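Local coordinates for protein exopolygalacturonase (Yersinia enterocolitica, PDB 2UVF) that probably hydrolyses pectic polygalacturonate from the chain end, releasing digalacturonic acid, as an exo-acting family 28 glycoside hydrolase with a parallel beta-helix fold, at residues Ala437-Ser442 against Arg466-Ser471; Thr461-Arg466 against Val494-Leu499; Leu171-Ile176 against Tyr196-Leu201. All coordinates share one frame; numbering follows the deposited sequence.

Contact 1 (Ala437-Ser442 against Arg466-Ser471); sequences AIVTGS and RAKSTS. With ADA (alpha-D-galactopyranuronic acid), chain C.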
loop_
_atom_site.group_PDB
_atom_site.type_symbol
_atom_site.label_atom_id
_atom_site.label_comp_id
_atom_site.label_asym_id
_atom_site.label_seq_id
_atom_site.Cartn_x
_atom_site.Cartn_y
_atom_site.Cartn_z
ATOM N N ALA A 437 1.837 4.380 7.457
ATOM C CA ALA A 437 0.887 3.355 7.028
ATOM C C ALA A 437 0.138 3.828 5.793
ATOM O O ALA A 437 0.135 3.152 4.758
ATOM C CB ALA A 437 -0.093 3.023 8.145
ATOM N N ILE A 438 -0.506 4.989 5.930
ATOM C CA ILE A 438 -1.312 5.571 4.866
ATOM C C ILE A 438 -0.748 6.944 4.558
ATOM O O ILE A 438 -0.761 7.826 5.411
ATOM C CB ILE A 438 -2.820 5.634 5.255
ATOM C CG1 ILE A 438 -3.322 4.245 5.715
ATOM C CG2 ILE A 438 -3.684 6.270 4.125
ATOM C CD1 ILE A 438 -3.306 3.166 4.633
ATOM N N VAL A 439 -0.216 7.089 3.345
ATOM C CA VAL A 439 0.497 8.290 2.945
ATOM C C VAL A 439 -0.130 8.905 1.700
ATOM O O VAL A 439 -0.190 8.257 0.661
ATOM C CB VAL A 439 1.998 8.011 2.692
ATOM C CG1 VAL A 439 2.739 9.336 2.421
ATOM C CG2 VAL A 439 2.594 7.283 3.882
ATOM N N THR A 440 -0.614 10.145 1.832
ATOM C CA THR A 440 -1.152 10.938 0.715
ATOM C C THR A 440 -0.386 12.275 0.558
ATOM O O THR A 440 -0.576 13.158 1.366
ATOM C CB THR A 440 -2.653 11.334 0.962
ATOM O OG1 THR A 440 -2.716 12.294 2.017
ATOM C CG2 THR A 440 -3.533 10.165 1.350
ATOM N N GLY A 441 0.538 12.457 -0.379
ATOM C CA GLY A 441 1.479 11.476 -0.874
ATOM C C GLY A 441 2.730 12.309 -1.102
ATOM O O GLY A 441 3.809 11.775 -1.262
ATOM N N SER A 442 2.536 13.633 -1.057
ATOM C CA SER A 442 3.468 14.724 -1.496
ATOM C C SER A 442 3.231 15.102 -2.953
ATOM O O SER A 442 3.031 16.274 -3.252
ATOM C CB SER A 442 4.949 14.480 -1.220
ATOM O OG SER A 442 5.751 15.170 -2.171
ATOM N N ARG A 466 -0.288 10.077 7.078
ATOM C CA ARG A 466 0.675 11.109 6.684
ATOM C C ARG A 466 0.224 11.793 5.392
ATOM O O ARG A 466 0.107 11.157 4.356
ATOM C CB ARG A 466 2.093 10.512 6.538
ATOM C CG ARG A 466 3.183 11.447 5.939
ATOM C CD ARG A 466 3.496 12.679 6.802
ATOM N NE ARG A 466 4.910 13.069 6.717
ATOM C CZ ARG A 466 5.367 14.322 6.784
ATOM N NH1 ARG A 466 4.526 15.342 6.908
ATOM N NH2 ARG A 466 6.674 14.558 6.701
ATOM N N ALA A 467 -0.042 13.091 5.486
ATOM C CA ALA A 467 -0.525 13.904 4.361
ATOM C C ALA A 467 0.460 15.030 4.164
ATOM O O ALA A 467 0.589 15.925 5.012
ATOM C CB ALA A 467 -1.970 14.445 4.592
ATOM N N LYS A 468 1.182 14.953 3.053
ATOM C CA LYS A 468 2.281 15.875 2.742
ATOM C C LYS A 468 2.087 16.501 1.371
ATOM O O LYS A 468 1.664 15.829 0.438
ATOM C CB LYS A 468 3.645 15.157 2.825
ATOM C CG LYS A 468 3.550 13.625 2.785
ATOM C CD LYS A 468 4.585 12.967 1.874
ATOM C CE LYS A 468 5.798 12.434 2.604
ATOM N NZ LYS A 468 6.407 11.290 1.830
ATOM N N SER A 469 2.376 17.796 1.261
ATOM C CA SER A 469 2.424 18.470 -0.044
ATOM C C SER A 469 3.297 19.710 0.055
ATOM O O SER A 469 3.892 19.959 1.109
ATOM C CB SER A 469 1.025 18.849 -0.529
ATOM O OG SER A 469 1.035 19.179 -1.904
ATOM N N THR A 470 3.421 20.437 -1.060
ATOM C CA THR A 470 3.872 21.846 -1.053
ATOM C C THR A 470 2.919 22.670 -1.920
ATOM O O THR A 470 2.131 22.112 -2.688
ATOM C CB THR A 470 5.373 22.064 -1.488
ATOM O OG1 THR A 470 5.545 21.796 -2.887
ATOM C CG2 THR A 470 6.342 21.193 -0.676
ATOM N N SER A 471 2.983 23.993 -1.776
ATOM C CA SER A 471 2.156 24.914 -2.553
ATOM C C SER A 471 2.426 24.863 -4.065
ATOM O O SER A 471 1.504 25.060 -4.868
ATOM C CB SER A 471 2.328 26.347 -2.031
ATOM O OG SER A 471 1.513 27.266 -2.740
HETATM C C1 ADA C . 9.391 8.774 -0.305
HETATM C C2 ADA C . 9.400 8.079 -1.683
HETATM C C3 ADA C . 10.183 9.005 -2.642
HETATM C C4 ADA C . 9.255 10.200 -2.921
HETATM C C5 ADA C . 9.062 10.920 -1.574
HETATM C C6 ADA C . 8.082 12.108 -1.713
HETATM O O1 ADA C . 10.723 9.096 0.191
HETATM O O2 ADA C . 9.916 6.768 -1.637
HETATM O O3 ADA C . 10.656 8.334 -3.836
HETATM O O4 ADA C . 7.961 9.679 -3.314
HETATM O O5 ADA C . 8.606 9.991 -0.496
HETATM O O6B ADA C . 6.850 11.868 -1.626
HETATM O O6A ADA C . 8.568 13.252 -1.900
#

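Contact 2 (Thr461-Arg466 against Val494-Leu499); sequences TDIGLR and VMVMTL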
loop_
_atom_site.group_PDB
_atom_site.type_symbol
_atom_site.label_atom_id
_atom_site.label_comp_id
_atom_site.label_asym_id
_atom_site.label_seq_id
_atom_site.Cartn_x
_atom_site.Cartn_y
_atom_site.Cartn_z
ATOM N N THR A 461 5.312 1.271 13.189
ATOM C CA THR A 461 5.270 2.140 11.993
ATOM C C THR A 461 5.635 3.561 12.436
ATOM O O THR A 461 5.455 3.881 13.600
ATOM C CB THR A 461 3.848 2.122 11.364
ATOM O OG1 THR A 461 3.225 0.863 11.655
ATOM C CG2 THR A 461 3.900 2.342 9.843
ATOM N N ASP A 462 6.141 4.401 11.535
ATOM C CA ASP A 462 6.513 5.768 11.913
ATOM C C ASP A 462 5.273 6.626 12.206
ATOM O O ASP A 462 5.228 7.367 13.197
ATOM C CB ASP A 462 7.378 6.443 10.827
ATOM C CG ASP A 462 8.806 5.935 10.805
ATOM O OD1 ASP A 462 9.129 5.034 11.595
ATOM O OD2 ASP A 462 9.613 6.435 9.990
ATOM N N ILE A 463 4.278 6.525 11.326
ATOM C CA ILE A 463 3.146 7.428 11.306
ATOM C C ILE A 463 1.935 6.612 10.879
ATOM O O ILE A 463 2.069 5.718 10.058
ATOM C CB ILE A 463 3.425 8.683 10.354
ATOM C CG1 ILE A 463 4.612 9.505 10.882
ATOM C CG2 ILE A 463 2.199 9.584 10.226
ATOM C CD1 ILE A 463 5.215 10.529 9.913
ATOM N N GLY A 464 0.764 6.901 11.445
ATOM C CA GLY A 464 -0.483 6.303 10.948
ATOM C C GLY A 464 -0.960 6.929 9.638
ATOM O O GLY A 464 -1.018 6.281 8.603
ATOM N N LEU A 465 -1.306 8.202 9.689
ATOM C CA LEU A 465 -1.817 8.898 8.537
ATOM C C LEU A 465 -0.893 10.067 8.265
ATOM O O LEU A 465 -0.701 10.931 9.127
ATOM C CB LEU A 465 -3.266 9.348 8.765
ATOM C CG LEU A 465 -3.950 10.169 7.675
ATOM C CD1 LEU A 465 -3.924 9.472 6.327
ATOM C CD2 LEU A 465 -5.397 10.489 8.086
ATOM N N ARG A 466 -0.288 10.077 7.078
ATOM C CA ARG A 466 0.675 11.109 6.684
ATOM C C ARG A 466 0.224 11.793 5.392
ATOM O O ARG A 466 0.107 11.157 4.356
ATOM C CB ARG A 466 2.093 10.512 6.538
ATOM C CG ARG A 466 3.183 11.447 5.939
ATOM C CD ARG A 466 3.496 12.679 6.802
ATOM N NE ARG A 466 4.910 13.069 6.717
ATOM C CZ ARG A 466 5.367 14.322 6.784
ATOM N NH1 ARG A 466 4.526 15.342 6.908
ATOM N NH2 ARG A 466 6.674 14.558 6.701
ATOM N N VAL A 494 1.142 10.275 15.186
ATOM C CA VAL A 494 -0.149 9.666 14.883
ATOM C C VAL A 494 -0.689 10.134 13.520
ATOM O O VAL A 494 -1.043 9.319 12.661
ATOM C CB VAL A 494 -1.186 9.973 16.009
ATOM C CG1 VAL A 494 -2.542 9.450 15.653
ATOM C CG2 VAL A 494 -0.718 9.429 17.372
ATOM N N MET A 495 -0.784 11.447 13.351
ATOM C CA MET A 495 -1.231 12.034 12.098
ATOM C C MET A 495 -0.415 13.285 11.796
ATOM O O MET A 495 -0.122 14.077 12.689
ATOM C CB MET A 495 -2.734 12.342 12.125
ATOM C CG MET A 495 -3.272 12.945 10.837
ATOM S SD MET A 495 -5.060 13.108 10.790
ATOM C CE MET A 495 -5.325 14.524 11.869
ATOM N N VAL A 496 -0.026 13.432 10.534
ATOM C CA VAL A 496 0.591 14.674 10.044
ATOM C C VAL A 496 -0.089 15.140 8.759
ATOM O O VAL A 496 -0.502 14.339 7.922
ATOM C CB VAL A 496 2.122 14.559 9.819
ATOM C CG1 VAL A 496 2.746 15.941 9.681
ATOM C CG2 VAL A 496 2.776 13.837 10.957
ATOM N N MET A 497 -0.245 16.454 8.656
ATOM C CA MET A 497 -0.769 17.131 7.487
ATOM C C MET A 497 0.095 18.379 7.329
ATOM O O MET A 497 -0.167 19.400 7.965
ATOM C CB MET A 497 -2.219 17.541 7.711
ATOM C CG MET A 497 -3.167 16.427 8.114
ATOM S SD MET A 497 -4.871 17.023 8.184
ATOM C CE MET A 497 -5.212 17.377 6.474
ATOM N N THR A 498 1.153 18.289 6.527
ATOM C CA THR A 498 2.009 19.449 6.272
ATOM C C THR A 498 1.782 19.997 4.877
ATOM O O THR A 498 1.539 19.235 3.937
ATOM C CB THR A 498 3.505 19.165 6.496
ATOM O OG1 THR A 498 3.819 17.827 6.089
ATOM C CG2 THR A 498 3.857 19.331 7.955
ATOM N N LEU A 499 1.834 21.327 4.772
ATOM C CA LEU A 499 1.650 22.065 3.514
ATOM C C LEU A 499 2.706 23.165 3.464
ATOM O O LEU A 499 2.602 24.181 4.165
ATOM C CB LEU A 499 0.249 22.677 3.445
ATOM C CG LEU A 499 -0.537 22.715 2.131
ATOM C CD1 LEU A 499 -1.925 23.291 2.387
ATOM C CD2 LEU A 499 0.179 23.489 1.026
#

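Contact 3 (Leu171-Ile176 against Tyr196-Leu201); sequences LNTKAI and YKSGAL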
loop_
_atom_site.group_PDB
_atom_site.type_symbol
_atom_site.label_atom_id
_atom_site.label_comp_id
_atom_site.label_asym_id
_atom_site.label_seq_id
_atom_site.Cartn_x
_atom_site.Cartn_y
_atom_site.Cartn_z
ATOM N N LEU A 171 20.912 -16.991 -16.474
ATOM C CA LEU A 171 19.989 -15.864 -16.521
ATOM C C LEU A 171 18.754 -16.314 -17.310
ATOM O O LEU A 171 18.859 -16.750 -18.464
ATOM C CB LEU A 171 20.658 -14.641 -17.156
ATOM C CG LEU A 171 19.792 -13.413 -17.442
ATOM C CD1 LEU A 171 19.476 -12.633 -16.164
ATOM C CD2 LEU A 171 20.482 -12.522 -18.470
ATOM N N ASN A 172 17.590 -16.220 -16.680
ATOM C CA ASN A 172 16.376 -16.822 -17.219
ATOM C C ASN A 172 15.425 -15.856 -17.918
ATOM O O ASN A 172 14.313 -16.253 -18.272
ATOM C CB ASN A 172 15.626 -17.571 -16.110
ATOM C CG ASN A 172 16.388 -18.774 -15.598
ATOM O OD1 ASN A 172 16.460 -19.807 -16.265
ATOM N ND2 ASN A 172 16.953 -18.651 -14.402
ATOM N N THR A 173 15.854 -14.605 -18.121
ATOM C CA THR A 173 15.010 -13.566 -18.744
ATOM C C THR A 173 14.330 -14.092 -19.997
ATOM O O THR A 173 13.127 -13.892 -20.180
ATOM C CB THR A 173 15.802 -12.299 -19.162
ATOM O OG1 THR A 173 16.739 -11.931 -18.146
ATOM C CG2 THR A 173 14.859 -11.138 -19.427
ATOM N N LYS A 174 15.123 -14.767 -20.839
ATOM C CA LYS A 174 14.689 -15.293 -22.139
ATOM C C LYS A 174 13.711 -16.463 -22.019
ATOM O O LYS A 174 12.680 -16.487 -22.695
ATOM C CB LYS A 174 15.903 -15.680 -22.988
ATOM C CG LYS A 174 15.729 -15.334 -24.462
ATOM C CD LYS A 174 17.055 -14.938 -25.115
ATOM C CE LYS A 174 16.865 -13.786 -26.103
ATOM N NZ LYS A 174 16.673 -12.475 -25.400
ATOM N N ALA A 175 14.037 -17.420 -21.155
ATOM C CA ALA A 175 13.141 -18.531 -20.846
ATOM C C ALA A 175 11.785 -18.042 -20.328
ATOM O O ALA A 175 10.736 -18.408 -20.876
ATOM C CB ALA A 175 13.793 -19.455 -19.839
ATOM N N ILE A 176 11.815 -17.201 -19.288
ATOM C CA ILE A 176 10.598 -16.651 -18.673
ATOM C C ILE A 176 9.795 -15.793 -19.657
ATOM O O ILE A 176 8.572 -15.906 -19.726
ATOM C CB ILE A 176 10.907 -15.855 -17.366
ATOM C CG1 ILE A 176 11.502 -16.786 -16.299
ATOM C CG2 ILE A 176 9.637 -15.186 -16.817
ATOM C CD1 ILE A 176 12.385 -16.102 -15.284
ATOM N N TYR A 196 15.477 -18.567 -9.569
ATOM C CA TYR A 196 15.642 -18.170 -10.978
ATOM C C TYR A 196 16.016 -16.690 -11.126
ATOM O O TYR A 196 15.152 -15.807 -11.018
ATOM C CB TYR A 196 14.339 -18.435 -11.745
ATOM C CG TYR A 196 13.792 -19.843 -11.581
ATOM C CD1 TYR A 196 14.029 -20.823 -12.541
ATOM C CD2 TYR A 196 13.034 -20.193 -10.462
ATOM C CE1 TYR A 196 13.523 -22.135 -12.387
ATOM C CE2 TYR A 196 12.527 -21.492 -10.298
ATOM C CZ TYR A 196 12.773 -22.450 -11.260
ATOM O OH TYR A 196 12.277 -23.715 -11.091
ATOM N N LYS A 197 17.304 -16.420 -11.355
ATOM C CA LYS A 197 17.771 -15.061 -11.689
ATOM C C LYS A 197 17.154 -14.608 -13.012
ATOM O O LYS A 197 16.999 -15.402 -13.947
ATOM C CB LYS A 197 19.304 -14.987 -11.743
ATOM C CG LYS A 197 19.837 -13.584 -12.025
ATOM C CD LYS A 197 21.279 -13.382 -11.567
ATOM C CE LYS A 197 21.336 -13.067 -10.077
ATOM N NZ LYS A 197 22.407 -12.101 -9.751
ATOM N N SER A 198 16.763 -13.341 -13.078
ATOM C CA SER A 198 16.101 -12.806 -14.265
ATOM C C SER A 198 16.293 -11.297 -14.338
ATOM O O SER A 198 16.540 -10.645 -13.320
ATOM C CB SER A 198 14.617 -13.174 -14.265
ATOM O OG SER A 198 13.900 -12.537 -15.318
ATOM N N GLY A 199 16.212 -10.760 -15.555
ATOM C CA GLY A 199 16.188 -9.312 -15.778
ATOM C C GLY A 199 14.757 -8.875 -15.974
ATOM O O GLY A 199 13.825 -9.647 -15.715
ATOM N N ALA A 200 14.567 -7.653 -16.452
ATOM C CA ALA A 200 13.218 -7.129 -16.683
ATOM C C ALA A 200 12.383 -8.051 -17.551
ATOM O O ALA A 200 12.847 -8.525 -18.577
ATOM C CB ALA A 200 13.265 -5.724 -17.295
ATOM N N LEU A 201 11.149 -8.295 -17.123
ATOM C CA LEU A 201 10.196 -9.111 -17.867
ATOM C C LEU A 201 9.007 -8.220 -18.185
ATOM O O LEU A 201 8.783 -7.232 -17.504
ATOM C CB LEU A 201 9.740 -10.322 -17.041
ATOM C CG LEU A 201 10.811 -11.225 -16.409
ATOM C CD1 LEU A 201 10.237 -11.998 -15.222
ATOM C CD2 LEU A 201 11.456 -12.185 -17.427
#

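Contact 1 (Ala437-Ser442 against Arg466-Ser471)
Strands 438-441 and 466-470 run parallel as neighbouring rungs of the right-handed parallel beta-helix, their axes 4.7 Å apart and 15° from parallel. Arg466 N donates to Ile438 O at 2.8 Å, nearly along the C=O axis, and Thr440 N to Arg466 O follows with the same alignment. Lys468 N reaches Thr440 O, but from above the carbonyl plane; the next bond, Ser442 N to Lys468 O beside the cis peptide before Gly441, is weak. On one face, Val439 CG1, anti to its backbone N, touches CG of Arg466 and crosses the Lys468 chain obliquely, meeting CD at 4.1 Å. The other face turns inward: OG1 of Thr440, in the crowded position between backbone N and carbonyl carbon, sits 3.4 Å from Ala467 CB, buried without a polar partner, while Phe522 packs against both residues. Gly441, Ser442 and Lys468 belong to the sugar pocket. Bends at chi2 and chi3 carry the Lys468 chain past Ser442, whose CB presses on its CD at 3.5 Å, tighter than usual carbon contact. Beyond it the ammonium approaches the galacturonate, where it would probably help offset the carboxylate charge; Lys468 NZ lies 3.5 Å from ADA O5.

Contact 2 (Thr461-Arg466 against Val494-Leu499)
Thr498 OG1 lies at the edge of the Arg466 guanidinium, near its plane, and accepts a weak, bent hydrogen bond from Arg466 NH1 at 2.7 Å, with an N-H...O angle of 120°. Val496 CG1 approaches the same nitrogen obliquely, and one face of the group lies over Lys468 CB, offset toward the rim. The bends of the Arg466 chain at chi2 and chi3 lay it alongside Val496, pointing the same way, with CD 3.8 Å from Val496 CB, before the tip crosses Thr498. Thr498 OG1 occupies the crowded position between backbone N and carbonyl carbon, which turns it toward the arginine. From before the corner of the chain, Ile463 CD1 reaches Val496 CG2. The opposite face from Arg466 and Val496 carries Leu465 and Met495, each with CG anti to its backbone N; Leu465 CD2 rests on Met495 SD at 3.8 Å, the two residues holding equivalent positions on successive coils of the beta-helix, aligned side by side. The backbone turns that corner at Gly464 and Leu465, where Val494 O takes a nearly straight bond from Leu465 N at 3.2 Å and a weak one from Gly464 N. Past the corner the parallel ladder is resumed by Val496 N, which donates to Leu465 O at 2.9 Å. Strand 539-542 continues the parallel pairing beyond 494-499, with Ile539 against Met495 and Glu540 against Val496, while strand 518-532 lies across the interior, placing Leu524 on Met495 and Val529 on Val494.

Contact 3 (Leu171-Ile176 against Tyr196-Leu201)
Asn172 has CG anti to its carbonyl carbon (chi1 -66°) and its amide turned by chi2 of -75°, which directs ND2 to the same carbonyl that its backbone N addresses. Lys197 O is thus gripped twice. Asn172 N donates at 2.9 Å from above the carbonyl plane, and Asn172 ND2 at 3.3 Å lies in that plane, on a lone pair. Asn172 ND2 also sits at the edge of the Tyr196 ring, 4.1 Å from Tyr196 CD1, while OD1 accepts from Ile165 N. In Thr173 the anti relation of OG1 to the carbonyl carbon aims the hydroxyl at the other segment, where it accepts from Gly199 N at 2.9 Å. CG2 of the same residue, anti to the backbone N, reaches over Ala200 O. One turn further along helix 173-181, Ile176 crosses Leu201 at about a right angle: Ile176 CG2 fits between the two methyls of Leu201, 3.6 Å from CD2, and Ile176 CD1 meets Ser198 CB. Leu217 of strand 215-219 packs against Ile176, Ser198 and Leu201. Together these contacts join the start of the helix to strand 194-202 near one end of the beta-helix. Three hydrogen bonds, all to or from backbone atoms of 196-201, and the buried apolar pair Ile176-Leu201 probably hold the helix start against the strand; Asn172, at the N-cap position, serves the strand and makes no capping bond with its side chain.

Along the chain, contact 3 comes first and closes before the other two open, whereas the segments of contacts 1 and 2 alternate. Contacts 1 and 2 have centres 8 Å apart and share Arg466 on strand 463-470, the middle of three parallel neighbouring strands: 438-441, 463-470 and 493-500. The ladder runs on between them, with probable hydrogen bonds from Ala467 N to Val496 O and from Thr498 N to Ala467 O. Contact 2 thus lies on the rung next to the one that lines the pocket. Contact 3 lies 36 Å from contact 1, centre to centre, among the early coils, where a helix packs on the same solenoid far from the sugar.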